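Side-chain contacts in AvmM (Streptomyces sp. NBRC 109436, PDB 7FE6), which catalyses the macrocyclization step of alchivemycin A biosynthesis, through dehydration and Michael-type addition: residues A[75-80]-A[107-112]; A[43-48]-A[155-160]; A[128-131]-A[135-138]; A[60-65]-A[138-143]. One frame throughout, in Å; residues are numbered along the deposited sequence.

Contact 1 of 4, residues A[75-80]-A[107-112]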
loop_
_atom_site.group_PDB
_atom_site.type_symbol
_atom_site.label_atom_id
_atom_site.label_comp_id
_atom_site.label_asym_id
_atom_site.label_seq_id
_atom_site.Cartn_x
_atom_site.Cartn_y
_atom_site.Cartn_z
ATOM N N GLU A 75 -3.982 -26.867 -7.119
ATOM C CA GLU A 75 -3.684 -27.294 -8.481
ATOM C C GLU A 75 -4.200 -26.350 -9.562
ATOM O O GLU A 75 -3.702 -26.408 -10.690
ATOM C CB GLU A 75 -4.288 -28.696 -8.714
ATOM C CG GLU A 75 -3.626 -29.840 -7.919
ATOM C CD GLU A 75 -3.840 -29.732 -6.407
ATOM O OE1 GLU A 75 -5.021 -29.611 -5.986
ATOM O OE2 GLU A 75 -2.819 -29.740 -5.648
ATOM N N ASP A 76 -5.166 -25.481 -9.262
ATOM C CA ASP A 76 -5.782 -24.651 -10.300
ATOM C C ASP A 76 -4.950 -23.423 -10.643
ATOM O O ASP A 76 -5.375 -22.604 -11.478
ATOM C CB ASP A 76 -7.176 -24.182 -9.874
ATOM C CG ASP A 76 -8.149 -25.314 -9.731
ATOM O OD1 ASP A 76 -8.179 -26.186 -10.629
ATOM O OD2 ASP A 76 -8.864 -25.331 -8.700
ATOM N N PHE A 77 -3.811 -23.250 -9.985
ATOM C CA PHE A 77 -2.932 -22.137 -10.270
ATOM C C PHE A 77 -1.480 -22.583 -10.161
ATOM O O PHE A 77 -1.153 -23.612 -9.562
ATOM C CB PHE A 77 -3.239 -20.948 -9.351
ATOM C CG PHE A 77 -3.193 -21.259 -7.867
ATOM C CD1 PHE A 77 -2.018 -21.086 -7.138
ATOM C CD2 PHE A 77 -4.341 -21.656 -7.188
ATOM C CE1 PHE A 77 -1.986 -21.336 -5.774
ATOM C CE2 PHE A 77 -4.307 -21.901 -5.822
ATOM C CZ PHE A 77 -3.124 -21.731 -5.114
ATOM N N LYS A 78 -0.617 -21.813 -10.800
ATOM C CA LYS A 78 0.817 -22.000 -10.699
ATOM C C LYS A 78 1.405 -20.873 -9.866
ATOM O O LYS A 78 0.994 -19.711 -9.993
ATOM C CB LYS A 78 1.470 -22.044 -12.076
ATOM C CG LYS A 78 1.150 -23.288 -12.821
ATOM C CD LYS A 78 1.883 -23.333 -14.125
ATOM C CE LYS A 78 1.472 -24.564 -14.886
ATOM N NZ LYS A 78 1.879 -25.836 -14.203
ATOM N N LEU A 79 2.358 -21.230 -9.004
ATOM C CA LEU A 79 2.872 -20.312 -7.995
ATOM C C LEU A 79 4.373 -20.513 -7.861
ATOM O O LEU A 79 4.820 -21.598 -7.481
ATOM C CB LEU A 79 2.177 -20.535 -6.647
ATOM C CG LEU A 79 1.863 -19.304 -5.780
ATOM C CD1 LEU A 79 1.600 -19.714 -4.334
ATOM C CD2 LEU A 79 2.942 -18.260 -5.854
ATOM N N PHE A 80 5.145 -19.472 -8.170
ATOM C CA PHE A 80 6.589 -19.461 -7.961
ATOM C C PHE A 80 6.968 -18.275 -7.094
ATOM O O PHE A 80 6.309 -17.223 -7.119
ATOM C CB PHE A 80 7.361 -19.363 -9.277
ATOM C CG PHE A 80 7.328 -20.614 -10.088
ATOM C CD1 PHE A 80 6.177 -20.963 -10.805
ATOM C CD2 PHE A 80 8.451 -21.440 -10.151
ATOM C CE1 PHE A 80 6.145 -22.121 -11.565
ATOM C CE2 PHE A 80 8.438 -22.615 -10.914
ATOM C CZ PHE A 80 7.283 -22.966 -11.616
ATOM N N VAL A 107 -13.778 -20.574 -0.649
ATOM C CA VAL A 107 -12.682 -21.467 -0.290
ATOM C C VAL A 107 -11.414 -20.623 -0.295
ATOM O O VAL A 107 -11.318 -19.628 -1.021
ATOM C CB VAL A 107 -12.562 -22.670 -1.256
ATOM C CG1 VAL A 107 -12.264 -22.198 -2.677
ATOM C CG2 VAL A 107 -11.491 -23.632 -0.781
ATOM N N HIS A 108 -10.441 -21.004 0.535
ATOM C CA HIS A 108 -9.134 -20.373 0.439
ATOM C C HIS A 108 -8.032 -21.414 0.576
ATOM O O HIS A 108 -8.193 -22.445 1.236
ATOM C CB HIS A 108 -8.978 -19.224 1.455
ATOM C CG HIS A 108 -8.843 -19.646 2.888
ATOM N ND1 HIS A 108 -7.724 -20.286 3.378
ATOM C CD2 HIS A 108 -9.667 -19.472 3.950
ATOM C CE1 HIS A 108 -7.865 -20.497 4.675
ATOM N NE2 HIS A 108 -9.041 -20.022 5.046
ATOM N N ILE A 109 -6.928 -21.161 -0.117
ATOM C CA ILE A 109 -5.804 -22.088 -0.189
ATOM C C ILE A 109 -4.606 -21.361 0.421
ATOM O O ILE A 109 -4.090 -20.398 -0.168
ATOM C CB ILE A 109 -5.497 -22.528 -1.631
ATOM C CG1 ILE A 109 -6.751 -23.007 -2.374
ATOM C CG2 ILE A 109 -4.484 -23.654 -1.622
ATOM C CD1 ILE A 109 -7.474 -24.114 -1.706
ATOM N N ALA A 110 -4.164 -21.813 1.598
ATOM C CA ALA A 110 -3.038 -21.203 2.294
ATOM C C ALA A 110 -1.731 -21.858 1.854
ATOM O O ALA A 110 -1.593 -23.083 1.913
ATOM C CB ALA A 110 -3.216 -21.311 3.808
ATOM N N CYS A 111 -0.783 -21.037 1.400
ATOM C CA CYS A 111 0.479 -21.503 0.838
ATOM C C CYS A 111 1.673 -20.947 1.598
ATOM O O CYS A 111 1.750 -19.741 1.863
ATOM C CB CYS A 111 0.597 -21.113 -0.633
ATOM S SG CYS A 111 -0.702 -21.769 -1.612
ATOM N N GLN A 112 2.628 -21.817 1.888
ATOM C CA GLN A 112 3.859 -21.407 2.539
ATOM C C GLN A 112 4.881 -20.954 1.499
ATOM O O GLN A 112 5.212 -21.699 0.574
ATOM C CB GLN A 112 4.413 -22.546 3.396
ATOM C CG GLN A 112 5.565 -22.131 4.294
ATOM C CD GLN A 112 6.099 -23.279 5.154
ATOM O OE1 GLN A 112 7.250 -23.254 5.590
ATOM N NE2 GLN A 112 5.246 -24.259 5.442
#

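Contact 2 of 4, residues A[43-48]-A[155-160]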
loop_
_atom_site.group_PDB
_atom_site.type_symbol
_atom_site.label_atom_id
_atom_site.label_comp_id
_atom_site.label_asym_id
_atom_site.label_seq_id
_atom_site.Cartn_x
_atom_site.Cartn_y
_atom_site.Cartn_z
ATOM N N PHE A 43 4.309 -10.025 -8.743
ATOM C CA PHE A 43 4.208 -8.974 -7.740
ATOM C C PHE A 43 5.223 -9.269 -6.641
ATOM O O PHE A 43 5.941 -10.270 -6.676
ATOM C CB PHE A 43 2.786 -8.840 -7.167
ATOM C CG PHE A 43 2.288 -10.076 -6.465
ATOM C CD1 PHE A 43 1.624 -11.076 -7.171
ATOM C CD2 PHE A 43 2.511 -10.261 -5.101
ATOM C CE1 PHE A 43 1.176 -12.217 -6.530
ATOM C CE2 PHE A 43 2.052 -11.391 -4.459
ATOM C CZ PHE A 43 1.384 -12.380 -5.186
ATOM N N SER A 44 5.339 -8.349 -5.697
ATOM C CA SER A 44 6.204 -8.569 -4.565
ATOM C C SER A 44 5.397 -8.354 -3.296
ATOM O O SER A 44 4.372 -7.670 -3.286
ATOM C CB SER A 44 7.475 -7.690 -4.598
ATOM O OG SER A 44 7.249 -6.353 -4.198
ATOM N N VAL A 45 5.834 -9.019 -2.241
ATOM C CA VAL A 45 5.209 -8.913 -0.935
ATOM C C VAL A 45 6.332 -9.067 0.081
ATOM O O VAL A 45 7.269 -9.845 -0.128
ATOM C CB VAL A 45 4.073 -9.964 -0.772
ATOM C CG1 VAL A 45 4.538 -11.365 -1.206
ATOM C CG2 VAL A 45 3.500 -9.996 0.659
ATOM N N PHE A 46 6.263 -8.311 1.166
ATOM C CA PHE A 46 7.367 -8.308 2.106
ATOM C C PHE A 46 6.812 -8.096 3.503
ATOM O O PHE A 46 5.831 -7.371 3.684
ATOM C CB PHE A 46 8.421 -7.237 1.755
ATOM C CG PHE A 46 7.858 -5.966 1.128
ATOM C CD1 PHE A 46 7.567 -5.912 -0.231
ATOM C CD2 PHE A 46 7.677 -4.813 1.898
ATOM C CE1 PHE A 46 7.055 -4.759 -0.810
ATOM C CE2 PHE A 46 7.172 -3.641 1.333
ATOM C CZ PHE A 46 6.864 -3.606 -0.031
ATOM N N TYR A 47 7.417 -8.744 4.490
ATOM C CA TYR A 47 6.989 -8.549 5.867
ATOM C C TYR A 47 8.090 -7.842 6.644
ATOM O O TYR A 47 9.278 -8.112 6.435
ATOM C CB TYR A 47 6.569 -9.874 6.521
ATOM C CG TYR A 47 7.596 -10.996 6.574
ATOM C CD1 TYR A 47 7.742 -11.890 5.500
ATOM C CD2 TYR A 47 8.367 -11.213 7.726
ATOM C CE1 TYR A 47 8.661 -12.947 5.547
ATOM C CE2 TYR A 47 9.288 -12.260 7.791
ATOM C CZ TYR A 47 9.427 -13.127 6.692
ATOM O OH TYR A 47 10.327 -14.158 6.749
ATOM N N THR A 48 7.685 -6.909 7.517
ATOM C CA THR A 48 8.591 -5.977 8.179
ATOM C C THR A 48 8.340 -5.996 9.677
ATOM O O THR A 48 7.185 -5.994 10.117
ATOM C CB THR A 48 8.410 -4.541 7.673
ATOM O OG1 THR A 48 8.650 -4.476 6.262
ATOM C CG2 THR A 48 9.354 -3.566 8.414
ATOM N N ILE A 155 -5.785 -11.964 -2.351
ATOM C CA ILE A 155 -4.530 -12.546 -1.899
ATOM C C ILE A 155 -4.249 -11.960 -0.524
ATOM O O ILE A 155 -4.329 -10.736 -0.329
ATOM C CB ILE A 155 -3.387 -12.259 -2.879
ATOM C CG1 ILE A 155 -3.794 -12.680 -4.287
ATOM C CG2 ILE A 155 -2.155 -13.022 -2.466
ATOM C CD1 ILE A 155 -2.802 -12.283 -5.383
ATOM N N PHE A 156 -3.908 -12.818 0.424
ATOM C CA PHE A 156 -3.654 -12.385 1.787
ATOM C C PHE A 156 -2.248 -12.770 2.210
ATOM O O PHE A 156 -1.780 -13.875 1.915
ATOM C CB PHE A 156 -4.638 -12.981 2.776
ATOM C CG PHE A 156 -6.057 -12.527 2.589
ATOM C CD1 PHE A 156 -6.857 -13.088 1.581
ATOM C CD2 PHE A 156 -6.601 -11.552 3.435
ATOM C CE1 PHE A 156 -8.163 -12.702 1.425
ATOM C CE2 PHE A 156 -7.904 -11.141 3.282
ATOM C CZ PHE A 156 -8.698 -11.722 2.270
ATOM N N ALA A 157 -1.566 -11.830 2.858
ATOM C CA ALA A 157 -0.228 -12.054 3.378
ATOM C C ALA A 157 -0.321 -12.329 4.871
ATOM O O ALA A 157 -0.844 -11.506 5.630
ATOM C CB ALA A 157 0.666 -10.852 3.091
ATOM N N LEU A 158 0.191 -13.480 5.291
ATOM C CA LEU A 158 0.143 -13.889 6.692
ATOM C C LEU A 158 1.568 -14.204 7.115
ATOM O O LEU A 158 2.051 -15.330 6.890
ATOM C CB LEU A 158 -0.760 -15.104 6.898
ATOM C CG LEU A 158 -0.741 -15.714 8.306
ATOM C CD1 LEU A 158 -1.420 -14.799 9.349
ATOM C CD2 LEU A 158 -1.335 -17.113 8.295
ATOM N N PRO A 159 2.273 -13.245 7.714
ATOM C CA PRO A 159 3.628 -13.524 8.207
ATOM C C PRO A 159 3.595 -14.552 9.334
ATOM O O PRO A 159 2.802 -14.445 10.269
ATOM C CB PRO A 159 4.116 -12.155 8.688
ATOM C CG PRO A 159 3.198 -11.164 8.018
ATOM C CD PRO A 159 1.883 -11.848 7.936
ATOM N N GLY A 160 4.434 -15.577 9.216
ATOM C CA GLY A 160 4.593 -16.593 10.253
ATOM C C GLY A 160 5.936 -16.479 10.957
ATOM O O GLY A 160 6.976 -16.279 10.318
#

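Contact 3 of 4, residues A[128-131]-A[135-138]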
loop_
_atom_site.group_PDB
_atom_site.type_symbol
_atom_site.label_atom_id
_atom_site.label_comp_id
_atom_site.label_asym_id
_atom_site.label_seq_id
_atom_site.Cartn_x
_atom_site.Cartn_y
_atom_site.Cartn_z
ATOM N N VAL A 128 15.735 -17.616 9.230
ATOM C CA VAL A 128 15.567 -16.238 8.792
ATOM C C VAL A 128 15.149 -15.410 10.002
ATOM O O VAL A 128 13.960 -15.098 10.153
ATOM C CB VAL A 128 14.530 -16.133 7.660
ATOM C CG1 VAL A 128 14.485 -14.716 7.104
ATOM C CG2 VAL A 128 14.865 -17.088 6.544
ATOM N N PRO A 129 16.078 -15.018 10.883
ATOM C CA PRO A 129 15.694 -14.164 12.017
ATOM C C PRO A 129 15.224 -12.822 11.491
ATOM O O PRO A 129 15.641 -12.395 10.416
ATOM C CB PRO A 129 16.994 -14.029 12.825
ATOM C CG PRO A 129 17.929 -15.041 12.265
ATOM C CD PRO A 129 17.531 -15.272 10.851
ATOM N N LEU A 130 14.331 -12.158 12.235
ATOM C CA LEU A 130 13.745 -10.885 11.790
ATOM C C LEU A 130 13.947 -9.777 12.823
ATOM O O LEU A 130 13.071 -9.523 13.667
ATOM C CB LEU A 130 12.259 -11.046 11.452
ATOM C CG LEU A 130 11.656 -9.803 10.758
ATOM C CD1 LEU A 130 12.187 -9.641 9.326
ATOM C CD2 LEU A 130 10.126 -9.790 10.782
ATOM N N PRO A 131 15.064 -9.061 12.769
ATOM C CA PRO A 131 15.290 -7.968 13.724
ATOM C C PRO A 131 14.396 -6.772 13.427
ATOM O O PRO A 131 13.825 -6.636 12.340
ATOM C CB PRO A 131 16.771 -7.613 13.532
ATOM C CG PRO A 131 17.351 -8.742 12.699
ATOM C CD PRO A 131 16.212 -9.255 11.872
ATOM N N SER A 135 13.245 -6.500 7.095
ATOM C CA SER A 135 12.143 -7.001 6.288
ATOM C C SER A 135 12.632 -8.120 5.384
ATOM O O SER A 135 13.823 -8.196 5.059
ATOM C CB SER A 135 11.480 -5.877 5.461
ATOM O OG SER A 135 12.210 -5.581 4.290
ATOM N N VAL A 136 11.689 -8.994 5.002
ATOM C CA VAL A 136 11.917 -10.120 4.095
ATOM C C VAL A 136 10.920 -10.004 2.947
ATOM O O VAL A 136 9.730 -9.776 3.178
ATOM C CB VAL A 136 11.758 -11.484 4.812
ATOM C CG1 VAL A 136 11.801 -12.650 3.813
ATOM C CG2 VAL A 136 12.814 -11.666 5.911
ATOM N N THR A 137 11.395 -10.191 1.719
ATOM C CA THR A 137 10.566 -10.047 0.534
ATOM C C THR A 137 10.421 -11.390 -0.159
ATOM O O THR A 137 11.396 -12.139 -0.291
ATOM C CB THR A 137 11.190 -9.053 -0.468
ATOM O OG1 THR A 137 11.158 -7.715 0.044
ATOM C CG2 THR A 137 10.493 -9.111 -1.838
ATOM N N ALA A 138 9.212 -11.667 -0.644
ATOM C CA ALA A 138 8.990 -12.703 -1.633
ATOM C C ALA A 138 8.614 -12.002 -2.925
ATOM O O ALA A 138 7.690 -11.176 -2.941
ATOM C CB ALA A 138 7.895 -13.684 -1.197
#

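Contact 4 of 4, residues A[60-65]-A[138-143]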
loop_
_atom_site.group_PDB
_atom_site.type_symbol
_atom_site.label_atom_id
_atom_site.label_comp_id
_atom_site.label_asym_id
_atom_site.label_seq_id
_atom_site.Cartn_x
_atom_site.Cartn_y
_atom_site.Cartn_z
ATOM N N LEU A 60 7.033 -16.364 5.196
ATOM C CA LEU A 60 5.782 -15.808 4.694
ATOM C C LEU A 60 4.788 -16.902 4.306
ATOM O O LEU A 60 5.146 -17.907 3.680
ATOM C CB LEU A 60 6.033 -14.917 3.471
ATOM C CG LEU A 60 4.739 -14.324 2.876
ATOM C CD1 LEU A 60 4.088 -13.335 3.836
ATOM C CD2 LEU A 60 4.862 -13.778 1.454
ATOM N N ASN A 61 3.524 -16.674 4.648
ATOM C CA ASN A 61 2.406 -17.434 4.109
ATOM C C ASN A 61 1.552 -16.514 3.242
ATOM O O ASN A 61 1.454 -15.306 3.496
ATOM C CB ASN A 61 1.559 -18.054 5.230
ATOM C CG ASN A 61 2.380 -18.960 6.148
ATOM O OD1 ASN A 61 2.773 -20.063 5.765
ATOM N ND2 ASN A 61 2.674 -18.474 7.357
ATOM N N LEU A 62 0.975 -17.095 2.186
ATOM C CA LEU A 62 0.134 -16.401 1.214
ATOM C C LEU A 62 -1.169 -17.177 1.079
ATOM O O LEU A 62 -1.147 -18.401 0.912
ATOM C CB LEU A 62 0.835 -16.305 -0.142
ATOM C CG LEU A 62 0.788 -15.034 -0.976
ATOM C CD1 LEU A 62 1.414 -13.851 -0.254
ATOM C CD2 LEU A 62 1.534 -15.316 -2.239
ATOM N N VAL A 63 -2.301 -16.493 1.196
ATOM C CA VAL A 63 -3.601 -17.151 1.126
ATOM C C VAL A 63 -4.358 -16.647 -0.088
ATOM O O VAL A 63 -4.490 -15.437 -0.285
ATOM C CB VAL A 63 -4.425 -16.931 2.402
ATOM C CG1 VAL A 63 -5.719 -17.686 2.307
ATOM C CG2 VAL A 63 -3.639 -17.395 3.600
ATOM N N ILE A 64 -4.832 -17.569 -0.918
ATOM C CA ILE A 64 -5.676 -17.221 -2.054
ATOM C C ILE A 64 -7.095 -17.640 -1.717
ATOM O O ILE A 64 -7.319 -18.772 -1.282
ATOM C CB ILE A 64 -5.187 -17.867 -3.356
ATOM C CG1 ILE A 64 -3.729 -17.456 -3.613
ATOM C CG2 ILE A 64 -6.113 -17.443 -4.500
ATOM C CD1 ILE A 64 -3.157 -17.990 -4.908
ATOM N N TRP A 65 -8.039 -16.720 -1.876
ATOM C CA TRP A 65 -9.410 -16.879 -1.409
ATOM C C TRP A 65 -10.374 -16.482 -2.515
ATOM O O TRP A 65 -10.219 -15.419 -3.126
ATOM C CB TRP A 65 -9.663 -16.034 -0.157
ATOM C CG TRP A 65 -11.118 -15.984 0.311
ATOM C CD1 TRP A 65 -11.885 -17.037 0.737
ATOM C CD2 TRP A 65 -11.937 -14.805 0.468
ATOM N NE1 TRP A 65 -13.139 -16.588 1.117
ATOM C CE2 TRP A 65 -13.192 -15.227 0.967
ATOM C CE3 TRP A 65 -11.735 -13.441 0.218
ATOM C CZ2 TRP A 65 -14.232 -14.339 1.222
ATOM C CZ3 TRP A 65 -12.770 -12.560 0.475
ATOM C CH2 TRP A 65 -14.003 -13.014 0.972
ATOM N N ALA A 138 9.212 -11.667 -0.644
ATOM C CA ALA A 138 8.990 -12.703 -1.633
ATOM C C ALA A 138 8.614 -12.002 -2.925
ATOM O O ALA A 138 7.690 -11.176 -2.941
ATOM C CB ALA A 138 7.895 -13.684 -1.197
ATOM N N HIS A 139 9.349 -12.285 -3.990
ATOM C CA HIS A 139 8.883 -11.959 -5.330
ATOM C C HIS A 139 8.029 -13.139 -5.801
ATOM O O HIS A 139 8.430 -14.293 -5.635
ATOM C CB HIS A 139 10.074 -11.725 -6.260
ATOM C CG HIS A 139 10.970 -10.601 -5.840
ATOM N ND1 HIS A 139 10.893 -9.336 -6.396
ATOM C CD2 HIS A 139 11.946 -10.541 -4.896
ATOM C CE1 HIS A 139 11.801 -8.556 -5.830
ATOM N NE2 HIS A 139 12.455 -9.263 -4.919
ATOM N N VAL A 140 6.843 -12.871 -6.340
ATOM C CA VAL A 140 5.868 -13.938 -6.555
ATOM C C VAL A 140 5.366 -13.909 -7.996
ATOM O O VAL A 140 4.904 -12.868 -8.475
ATOM C CB VAL A 140 4.675 -13.817 -5.589
ATOM C CG1 VAL A 140 3.779 -15.014 -5.748
ATOM C CG2 VAL A 140 5.127 -13.687 -4.189
ATOM N N ARG A 141 5.395 -15.061 -8.663
ATOM C CA ARG A 141 4.826 -15.213 -9.993
ATOM C C ARG A 141 3.611 -16.129 -9.906
ATOM O O ARG A 141 3.715 -17.281 -9.441
ATOM C CB ARG A 141 5.855 -15.754 -10.979
ATOM C CG ARG A 141 6.905 -14.750 -11.395
ATOM C CD ARG A 141 8.094 -15.418 -12.093
ATOM N NE ARG A 141 9.096 -14.445 -12.486
ATOM C CZ ARG A 141 10.365 -14.725 -12.776
ATOM N NH1 ARG A 141 10.829 -15.971 -12.706
ATOM N NH2 ARG A 141 11.194 -13.737 -13.108
ATOM N N LEU A 142 2.470 -15.622 -10.385
ATOM C CA LEU A 142 1.183 -16.255 -10.168
ATOM C C LEU A 142 0.408 -16.275 -11.470
ATOM O O LEU A 142 0.412 -15.295 -12.225
ATOM C CB LEU A 142 0.375 -15.520 -9.111
ATOM C CG LEU A 142 -1.026 -16.044 -8.825
ATOM C CD1 LEU A 142 -0.969 -17.485 -8.355
ATOM C CD2 LEU A 142 -1.699 -15.165 -7.795
ATOM N N ALA A 143 -0.238 -17.410 -11.727
ATOM C CA ALA A 143 -1.079 -17.591 -12.897
ATOM C C ALA A 143 -2.197 -18.551 -12.528
ATOM O O ALA A 143 -1.934 -19.633 -11.996
ATOM C CB ALA A 143 -0.265 -18.127 -14.086
#

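Contact 1 of 4, residues A[75-80]-A[107-112]
Phe77 and Leu79 face Ile109 and Cys111 across the interior of a β-sandwich, each pair belonging to a different one of its two sheets. The evidence is geometric: the axes of strand segments 77-80 and 107-112 approach to 10.1 Å, too far for backbone pairing, and no hydrogen bond links them. Only side chains bridge the gap.

The Phe77 ring does so with its far end. Its CZ lies 4.2 Å from CG2 of Ile109 and 4.3 Å from SG of Cys111, and both partners sit at the ring edge, near its plane. From SG of Cys111 to the centroid of the Phe77 ring is 5.5 Å, 90° off the ring normal, which makes this a Cys sulfur-aromatic contact of the edge type. The first torsion of Cys111 (chi1 -59°) turns SG opposite its own carbonyl carbon, and from there the sulfur meets CZ of Phe77 and CD1 of Leu79. That one branch of Leu79, CD1, is 4.1 Å from CB and also 4.1 Å from SG of Cys111.

All four residues are buried. Phe77 also touches Ile64 and Leu142, while Leu79 touches Val140, so the cluster continues into neighbouring strands of both sheets. At the start of the first segment, Asp76 forms a salt bridge with Arg145. Strand directions that differ by 25°, with apolar side chains meeting in the space between the layers, are typical of the aligned β-sandwich.

Contact 2 of 4, residues A[43-48]-A[155-160]
The rings of Phe43 and Tyr47 each meet the facing strand at a slant, Phe43 with CD1 of Ile155 and Tyr47 with CB of Pro159. A third ring, Phe46, takes no part across the gap; the hydroxyl of Ser44 lies at its edge, in the ring plane, and OG of Ser44 is hydrogen-bonded to Ser186 of the second subunit.

Phe43 and Ile155 approach from opposite directions, and CE1 of Phe43 ends 4.1 Å from CD1 of Ile155. In the middle, CG2 of Val45 comes within 3.8 Å of CB of Ala157; the methyl is directed there because it stands opposite the backbone nitrogen. Tyr47 touches mainly through its first carbon, with CB 3.9 Å from CG of Pro159. Here the strands are also nearer, their CA atoms lying 6.4 Å apart at Tyr47 and Pro159, against 7.6 Å at Val45 and Ala157.

The axes of segments 43-48 and 155-160 run 37° apart, and the segments belong to opposite sheets of the sandwich. Every residue in touch is buried and no hydrogen bond crosses, while the one polar tip among them, OH of Tyr47, is hydrogen-bonded to OG1 of Thr58. Between these two segments cohesion comes from apolar burial and van der Waals contact.

Contact 3 of 4, residues A[128-131]-A[135-138]
Leu130 and Val128 reach from a loop onto Val136, near the start of strand 135-144, covering one end of the β-sandwich core. The loop segment 128-131 has no regular secondary structure, and no hydrogen bond joins it to 135-138, so side chains carry the contact.

From CB, which meets nothing across the contact, the Leu130 chain extends with CG opposite the backbone nitrogen (chi1 -170°). This torsion brings the tip closer to the strand than the bond leaving the backbone would suggest. CG then divides. Its CD1 branch lies 4.0 Å from the backbone N of Ser135 and equally 4.0 Å from CG2 of Val136, while CD2 turns to the aromatic ring of Tyr47 on the adjoining strand.

Val136 answers with a single methyl: CG2 receives both loop residues, while CG1 faces the Tyr47 side. Val128 and Leu130 each approach the valine at an oblique angle. The backbone of the loop has other partners, O of Val128 being hydrogen-bonded to OG1 of Thr58 and O of Leu130 to ND2 of Asn49.

The contact lies beside the ligand pocket: Val133 and Glu134, between the two segments, line the site of bound alchivemycin A, and the side chain of Ser135, whose OG is hydrogen-bonded to Gln184 of the second subunit, is about 4 Å from the ligand. The shortest approach between the segments is between methyls, CG1 of Val128 and CG2 of Val136 at 3.7 Å.

Contact 4 of 4, residues A[60-65]-A[138-143]
Ala138 meets Leu60 where the two segments come closest, by their CA atoms, its CB 4.0 Å from CD2 of the leucine. Leu60 holds CG opposite its backbone nitrogen (chi1 179°), and CD2 is the branch that reaches the alanine.

His139, next along, has no partner on 60-65; its NE2 hydrogen-bonds to ND1 of His152 of the second subunit, and the two rings stand about perpendicular. Val140 returns to the core. Its CG1 and CD2 of Leu62 reach toward each other tip to tip, at 4.2 Å. Arg141 again serves other partners, in a salt bridge with Glu42 and a cation-pi contact with Trp88. Leu142 closes the series, its CD1 meeting CD1 of Ile64 at 4.1 Å, also tip to tip.

The facing CA atoms separate along the way, from 7.7 Å between Leu60 and Ala138 to 10.7 Å between Ile64 and Leu142, and as the gap widens the residues of 138-143 grow from alanine to valine to leucine. No hydrogen bond crosses; six buried apolar residues make the contact.

The axes of the two segments differ by 30°, and the contact lies about 5 Å, centre to centre, from the middle of the chain. No alpha-helix flanks the pair; strands and loops surround it, and the second subunit packs on the outer face of 138-143. Strand 135-144 runs between 40-49 and 77-83 in its sheet, and 57-66 between 153-162 and 107-113 in the other.

How the contacts relate
Contact 2 opens first, at 43-48, and closes last, at 155-160, so it encloses the other three. Within it, contact 4 runs from 60-65 to 138-143 and in turn encloses contact 1, which joins 75-80 to 107-112. Contact 3 is the most local: it opens at 128-131, after contact 1 has closed, and returns on 135-138, sharing Ala138 with contact 4. Contacts 1, 2 and 4 each tie one sheet of the sandwich to the other. Probable backbone hydrogen bonds join them laterally, from Ile109 N to Ile64 O and from Val63 N to Phe156 O, while contact 3 fastens the loop at the ligand end.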